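Local coordinates for K Homology domain-containing protein (Aeropyrum pernix, PDB 1TUA), which is of uncharacterised function but carries two K Homology (KH) domains and probably binds RNA, at residues N103-K106 with R107-G110; E49-A52 with E53-P57; Y7-V10 with K11-R14. All blocks are in the same frame, centred on the assembly; numbering follows the deposited sequence.

How the contacts relate
The three contacts are local and come along the chain in the order 3, 2, 1. Contacts 3 and 2 belong to the first KH domain. Each follows the C-terminal end of a strand, 6-9 and 45-50. These strands are antiparallel neighbours, so the contacts lie at opposite ends of one sheet, with centres about 23 Å apart. They are its two strand-to-helix exits, towards helix 15-19 and helix 57-72. Contact 1 is a stretch within helix 102-113 of the second KH domain. Its centre is about 24 Å from that of contact 3. Contacts 1 and 2 lie on opposite sides of the chain's centre, about 42 Å apart between centres.

Contact 1 (N103-K106 with R107-G110)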
loop_
_atom_site.group_PDB
_atom_site.type_symbol
_atom_site.label_atom_id
_atom_site.label_comp_id
_atom_site.label_asym_id
_atom_site.label_seq_id
_atom_site.Cartn_x
_atom_site.Cartn_y
_atom_site.Cartn_z
ATOM N N ASN A 103 17.750 -4.013 -16.123
ATOM C CA ASN A 103 18.675 -2.904 -15.933
ATOM C C ASN A 103 17.954 -1.573 -15.826
ATOM O O ASN A 103 18.350 -0.715 -15.038
ATOM C CB ASN A 103 19.703 -2.851 -17.070
ATOM C CG ASN A 103 20.730 -3.970 -16.977
ATOM O OD1 ASN A 103 21.357 -4.168 -15.930
ATOM N ND2 ASN A 103 20.912 -4.703 -18.074
ATOM N N HIS A 104 16.899 -1.392 -16.615
ATOM C CA HIS A 104 16.139 -0.149 -16.557
ATOM C C HIS A 104 15.383 -0.091 -15.232
ATOM O O HIS A 104 15.307 0.962 -14.591
ATOM C CB HIS A 104 15.177 -0.056 -17.746
ATOM C CG HIS A 104 15.872 0.139 -19.059
ATOM N ND1 HIS A 104 15.195 0.253 -20.256
ATOM C CD2 HIS A 104 17.189 0.255 -19.361
ATOM C CE1 HIS A 104 16.064 0.431 -21.236
ATOM N NE2 HIS A 104 17.282 0.436 -20.719
ATOM N N LEU A 105 14.848 -1.237 -14.821
ATOM C CA LEU A 105 14.120 -1.335 -13.560
ATOM C C LEU A 105 15.052 -0.926 -12.423
ATOM O O LEU A 105 14.690 -0.125 -11.563
ATOM C CB LEU A 105 13.640 -2.766 -13.343
ATOM C CG LEU A 105 12.937 -3.040 -12.013
ATOM C CD1 LEU A 105 11.668 -2.199 -11.928
ATOM C CD2 LEU A 105 12.624 -4.523 -11.894
ATOM N N LYS A 106 16.261 -1.471 -12.421
ATOM C CA LYS A 106 17.219 -1.131 -11.381
ATOM C C LYS A 106 17.523 0.361 -11.391
ATOM O O LYS A 106 17.602 0.984 -10.338
ATOM C CB LYS A 106 18.523 -1.922 -11.557
ATOM C CG LYS A 106 18.385 -3.421 -11.354
ATOM C CD LYS A 106 19.743 -4.114 -11.428
ATOM C CE LYS A 106 20.634 -3.745 -10.238
ATOM N NZ LYS A 106 20.127 -4.239 -8.912
ATOM N N ARG A 107 17.691 0.945 -12.569
ATOM C CA ARG A 107 17.989 2.369 -12.623
ATOM C C ARG A 107 16.865 3.232 -12.074
ATOM O O ARG A 107 17.120 4.148 -11.294
ATOM C CB ARG A 107 18.333 2.811 -14.048
ATOM C CG ARG A 107 19.718 2.383 -14.486
ATOM C CD ARG A 107 20.276 3.342 -15.516
ATOM N NE ARG A 107 19.407 3.449 -16.684
ATOM C CZ ARG A 107 19.244 2.487 -17.588
ATOM N NH1 ARG A 107 19.894 1.333 -17.469
ATOM N NH2 ARG A 107 18.426 2.681 -18.617
ATOM N N ILE A 108 15.623 2.953 -12.457
ATOM C CA ILE A 108 14.531 3.775 -11.945
ATOM C C ILE A 108 14.293 3.552 -10.457
ATOM O O ILE A 108 13.886 4.478 -9.756
ATOM C CB ILE A 108 13.198 3.554 -12.706
ATOM C CG1 ILE A 108 12.718 2.118 -12.542
ATOM C CG2 ILE A 108 13.380 3.907 -14.171
ATOM C CD1 ILE A 108 11.281 1.923 -12.979
ATOM N N LYS A 109 14.545 2.343 -9.962
ATOM C CA LYS A 109 14.359 2.099 -8.538
ATOM C C LYS A 109 15.368 2.950 -7.780
ATOM O O LYS A 109 15.094 3.426 -6.678
ATOM C CB LYS A 109 14.537 0.616 -8.210
ATOM C CG LYS A 109 13.377 -0.245 -8.693
ATOM C CD LYS A 109 13.645 -1.730 -8.513
ATOM C CE LYS A 109 13.552 -2.152 -7.060
ATOM N NZ LYS A 109 13.940 -3.583 -6.876
ATOM N N GLY A 110 16.530 3.159 -8.393
ATOM C CA GLY A 110 17.556 3.982 -7.776
ATOM C C GLY A 110 17.087 5.422 -7.643
ATOM O O GLY A 110 17.373 6.078 -6.644
#
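His-104 and Arg-107 lie side by side on the exposed flank of helix 102-113, and their side chains point the same way. The imidazole and guanidinium planes stand 75° apart, so the two groups are not stacked. His-104 CA sits over one guanidinium face, off towards the rim. His-104 NE2 lies at the guanidinium edge, in its plane, but this detail is doubtful, because the closest approach of the imidazole to Arg-107 NH2 is too short in the model to be trusted. Arg-107 CG lies beside its own backbone N (chi1 -75°), which brings it to 3.4 Å from Asn-103 O. Further out, a turn at chi3 swings the guanidinium towards His-104.

Leu-105 and Lys-109 make the second pair, and their side chains cross obliquely. Leu-105 CG meets Lys-109 CD at 3.8 Å, and the butyl chain of Lys-109 also passes over the Leu-105 carbonyl, with Lys-109 CG 3.2 Å from Leu-105 O. The amine goes on to the backbone oxygen of Glu-135. Ile-108 brings CG1 within 3.1 Å of Leu-105 O, and Ile-108 CD1 lies 4.3 Å from Leu-105 CD1. Both of these apolar side chains also touch Leu-94 and Val-98, which cover this side of the helix.

Four successive backbone bonds run beneath. Arg-107 N, Ile-108 N, Lys-109 N and Gly-110 N donate to the carbonyl oxygens of Asn-103, His-104, Leu-105 and Lys-106. Ile-108 N to His-104 O is nearly straight, at 2.9 Å and 167°.

The helix is therefore two-sided. Leu-105 and Ile-108 anchor it to the domain by apolar contact. Lys-106 and Arg-107 bring positive charge to the exposed side, with His-104 as a polar neighbour that may share in it.

Contact 2 (E49-A52 with E53-P57); sequences EPEA and EGIPP
This is a local turn contact on the surface, where strand 45-50 ends and the chain bends towards helix 57-72. Residues Ala-52 to Ile-55 form a type I beta turn. Ile-55 N donates to Ala-52 O at 3.2 Å, with a fairly straight N-H angle of 166°. The donor stands above the carbonyl plane and not on a lone pair.

Ile-55 then folds back over the residues before the turn. Its CB rests against Pro-50 CB at 3.7 Å, and its CG2 also leans on that ring carbon. The other branch goes to Glu-51. The two side chains cross at about a right angle, and Ile-55 CG1 meets Glu-51 CG at 4.0 Å. Ile-55 CG1 lies beside its own backbone N (chi1 -68°), which also carries it to Ala-52 O at 3.4 Å. Lacking CG1, CG2 and CD1, an alanine here would probably leave Glu-51 CG without its apolar cover and thin the contact with Pro-50 to CB alone.

Pro-50 is also backed by Pro-4. Pro-56 follows as the N-cap residue of helix 57-72. The turn is thus the link from the third strand to the last helix of a type I KH fold.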
loop_
_atom_site.group_PDB
_atom_site.type_symbol
_atom_site.label_atom_id
_atom_site.label_comp_id
_atom_site.label_asym_id
_atom_site.label_seq_id
_atom_site.Cartn_x
_atom_site.Cartn_y
_atom_site.Cartn_z
ATOM N N GLU A 49 -12.703 -14.651 4.863
ATOM C CA GLU A 49 -14.147 -14.800 5.001
ATOM C C GLU A 49 -14.625 -14.123 6.276
ATOM O O GLU A 49 -13.862 -13.952 7.222
ATOM C CB GLU A 49 -14.543 -16.270 5.131
ATOM C CG GLU A 49 -14.022 -17.212 4.085
ATOM C CD GLU A 49 -14.387 -18.642 4.435
ATOM O OE1 GLU A 49 -14.164 -19.032 5.603
ATOM O OE2 GLU A 49 -14.896 -19.370 3.558
ATOM N N PRO A 50 -15.907 -13.739 6.321
ATOM C CA PRO A 50 -16.427 -13.101 7.532
ATOM C C PRO A 50 -16.710 -14.222 8.538
ATOM O O PRO A 50 -17.007 -15.351 8.135
ATOM C CB PRO A 50 -17.704 -12.421 7.041
ATOM C CG PRO A 50 -18.188 -13.366 5.972
ATOM C CD PRO A 50 -16.909 -13.724 5.236
ATOM N N GLU A 51 -16.607 -13.936 9.832
ATOM C CA GLU A 51 -16.878 -14.969 10.835
ATOM C C GLU A 51 -18.389 -15.164 11.010
ATOM O O GLU A 51 -18.833 -16.211 11.483
ATOM C CB GLU A 51 -16.235 -14.603 12.178
ATOM C CG GLU A 51 -16.801 -13.354 12.836
ATOM C CD GLU A 51 -16.072 -12.976 14.122
ATOM O OE1 GLU A 51 -14.922 -13.418 14.325
ATOM O OE2 GLU A 51 -16.645 -12.214 14.926
ATOM N N ALA A 52 -19.164 -14.149 10.623
ATOM C CA ALA A 52 -20.632 -14.163 10.717
ATOM C C ALA A 52 -21.199 -13.352 9.547
ATOM O O ALA A 52 -20.516 -12.469 9.029
ATOM C CB ALA A 52 -21.079 -13.560 12.051
ATOM N N GLU A 53 -22.443 -13.623 9.140
ATOM C CA GLU A 53 -23.027 -12.909 7.989
ATOM C C GLU A 53 -23.122 -11.399 8.143
ATOM O O GLU A 53 -23.035 -10.658 7.153
ATOM C CB GLU A 53 -24.425 -13.443 7.640
ATOM C CG GLU A 53 -24.933 -12.894 6.299
ATOM C CD GLU A 53 -26.365 -13.287 5.979
ATOM O OE1 GLU A 53 -26.750 -14.440 6.264
ATOM O OE2 GLU A 53 -27.101 -12.444 5.426
ATOM N N GLY A 54 -23.297 -10.954 9.383
ATOM C CA GLY A 54 -23.420 -9.537 9.671
ATOM C C GLY A 54 -22.130 -8.732 9.682
ATOM O O GLY A 54 -22.177 -7.532 9.938
ATOM N N ILE A 55 -20.986 -9.370 9.431
ATOM C CA ILE A 55 -19.710 -8.645 9.391
ATOM C C ILE A 55 -19.793 -7.785 8.123
ATOM O O ILE A 55 -20.061 -8.299 7.041
ATOM C CB ILE A 55 -18.505 -9.630 9.309
ATOM C CG1 ILE A 55 -18.376 -10.404 10.627
ATOM C CG2 ILE A 55 -17.214 -8.880 8.992
ATOM C CD1 ILE A 55 -18.021 -9.551 11.816
ATOM N N PRO A 56 -19.569 -6.467 8.235
ATOM C CA PRO A 56 -19.658 -5.626 7.041
ATOM C C PRO A 56 -18.573 -5.838 5.994
ATOM O O PRO A 56 -17.479 -6.311 6.303
ATOM C CB PRO A 56 -19.650 -4.213 7.618
ATOM C CG PRO A 56 -18.741 -4.355 8.786
ATOM C CD PRO A 56 -19.202 -5.660 9.414
ATOM N N PRO A 57 -18.878 -5.500 4.729
ATOM C CA PRO A 57 -17.951 -5.634 3.602
ATOM C C PRO A 57 -16.629 -4.928 3.861
ATOM O O PRO A 57 -15.573 -5.450 3.524
ATOM C CB PRO A 57 -18.715 -4.990 2.451
ATOM C CG PRO A 57 -20.122 -5.346 2.771
ATOM C CD PRO A 57 -20.206 -5.069 4.256
#

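Contact 3 (Y7-V10 with K11-R14); sequences YVKV and KPER
Lys-9 bends twice along its side chain, at chi2 (64°) and chi4 (60°), and the ammonium group curls forward over the backbone. Lys-9 NZ donates a hydrogen bond to Val-10 O at 2.8 Å, from above the carbonyl plane. Lys-9 NZ also comes to 4.2 Å from Pro-12 CD, the two side chains running at a slant to each other. Val-10 O accepts a second bond from Ser-44 OG, so this carbonyl is gripped by two donors.

Val-10 CG1 is anti to its own nitrogen (chi1 174°). That puts the methyl group against the following residues, 3.3 Å from Lys-11 O and 4.2 Å from Arg-14 CB. Arg-14 N donates to Lys-11 O at 2.8 Å and closes the bend through Pro-12. The far ends lead away: Lys-11 NZ forms a salt bridge with Glu-137 in the second domain, and Arg-14 NE donates to Ile-70 O.

Val-10 is the buried residue of this contact. It packs on Val-46 of strand 45-50, on Val-67 and Ser-71 of helix 57-72, and on Leu-15 and Val-18 of helix 15-19. The bend thereby joins the edge strand 6-9 to the first helix of the KH domain, with helix 57-72 packed against Val-10.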
loop_
_atom_site.group_PDB
_atom_site.type_symbol
_atom_site.label_atom_id
_atom_site.label_comp_id
_atom_site.label_asym_id
_atom_site.label_seq_id
_atom_site.Cartn_x
_atom_site.Cartn_y
_atom_site.Cartn_z
ATOM N N TYR A 7 -10.285 -14.086 -2.271
ATOM C CA TYR A 7 -9.059 -14.842 -2.474
ATOM C C TYR A 7 -7.934 -13.860 -2.752
ATOM O O TYR A 7 -8.057 -12.981 -3.606
ATOM C CB TYR A 7 -9.220 -15.791 -3.663
ATOM C CG TYR A 7 -10.139 -16.949 -3.383
ATOM C CD1 TYR A 7 -9.630 -18.232 -3.188
ATOM C CD2 TYR A 7 -11.518 -16.765 -3.293
ATOM C CE1 TYR A 7 -10.472 -19.308 -2.910
ATOM C CE2 TYR A 7 -12.373 -17.837 -3.012
ATOM C CZ TYR A 7 -11.838 -19.105 -2.821
ATOM O OH TYR A 7 -12.665 -20.169 -2.542
ATOM N N VAL A 8 -6.838 -14.001 -2.024
ATOM C CA VAL A 8 -5.698 -13.120 -2.214
ATOM C C VAL A 8 -4.456 -13.952 -2.525
ATOM O O VAL A 8 -4.004 -14.744 -1.693
ATOM C CB VAL A 8 -5.431 -12.278 -0.944
ATOM C CG1 VAL A 8 -4.259 -11.332 -1.178
ATOM C CG2 VAL A 8 -6.680 -11.510 -0.564
ATOM N N LYS A 9 -3.918 -13.781 -3.730
ATOM C CA LYS A 9 -2.717 -14.508 -4.119
ATOM C C LYS A 9 -1.555 -13.829 -3.415
ATOM O O LYS A 9 -1.411 -12.613 -3.485
ATOM C CB LYS A 9 -2.510 -14.444 -5.633
ATOM C CG LYS A 9 -1.278 -15.209 -6.124
ATOM C CD LYS A 9 -1.404 -16.711 -5.866
ATOM C CE LYS A 9 -0.108 -17.447 -6.179
ATOM N NZ LYS A 9 1.017 -16.956 -5.334
ATOM N N VAL A 10 -0.733 -14.605 -2.725
ATOM C CA VAL A 10 0.404 -14.036 -2.010
ATOM C C VAL A 10 1.722 -14.504 -2.625
ATOM O O VAL A 10 1.849 -15.663 -3.017
ATOM C CB VAL A 10 0.359 -14.433 -0.506
ATOM C CG1 VAL A 10 1.616 -13.966 0.206
ATOM C CG2 VAL A 10 -0.879 -13.816 0.152
ATOM N N LYS A 11 2.689 -13.596 -2.737
ATOM C CA LYS A 11 3.992 -13.965 -3.280
ATOM C C LYS A 11 4.513 -15.066 -2.363
ATOM O O LYS A 11 4.522 -14.911 -1.144
ATOM C CB LYS A 11 4.943 -12.765 -3.266
ATOM C CG LYS A 11 4.498 -11.599 -4.155
ATOM C CD LYS A 11 5.553 -10.477 -4.187
ATOM C CE LYS A 11 5.061 -9.219 -4.918
ATOM N NZ LYS A 11 4.832 -9.421 -6.380
ATOM N N PRO A 12 4.941 -16.201 -2.932
ATOM C CA PRO A 12 5.449 -17.307 -2.109
ATOM C C PRO A 12 6.454 -16.887 -1.036
ATOM O O PRO A 12 6.399 -17.365 0.099
ATOM C CB PRO A 12 6.062 -18.252 -3.145
ATOM C CG PRO A 12 5.194 -18.035 -4.342
ATOM C CD PRO A 12 5.035 -16.525 -4.365
ATOM N N GLU A 13 7.361 -15.982 -1.399
ATOM C CA GLU A 13 8.391 -15.502 -0.486
ATOM C C GLU A 13 7.853 -14.617 0.643
ATOM O O GLU A 13 8.603 -14.224 1.539
ATOM C CB GLU A 13 9.470 -14.735 -1.267
ATOM C CG GLU A 13 8.969 -13.474 -1.970
ATOM C CD GLU A 13 8.552 -13.699 -3.424
ATOM O OE1 GLU A 13 7.919 -14.737 -3.736
ATOM O OE2 GLU A 13 8.853 -12.816 -4.260
ATOM N N ARG A 14 6.560 -14.306 0.609
ATOM C CA ARG A 14 5.969 -13.467 1.647
ATOM C C ARG A 14 4.895 -14.181 2.461
ATOM O O ARG A 14 4.320 -13.595 3.377
ATOM C CB ARG A 14 5.365 -12.199 1.029
ATOM C CG ARG A 14 6.383 -11.260 0.426
ATOM C CD ARG A 14 7.259 -10.682 1.506
ATOM N NE ARG A 14 6.551 -9.674 2.292
ATOM C CZ ARG A 14 6.968 -9.208 3.463
ATOM N NH1 ARG A 14 8.095 -9.662 3.997
ATOM N NH2 ARG A 14 6.267 -8.276 4.092
#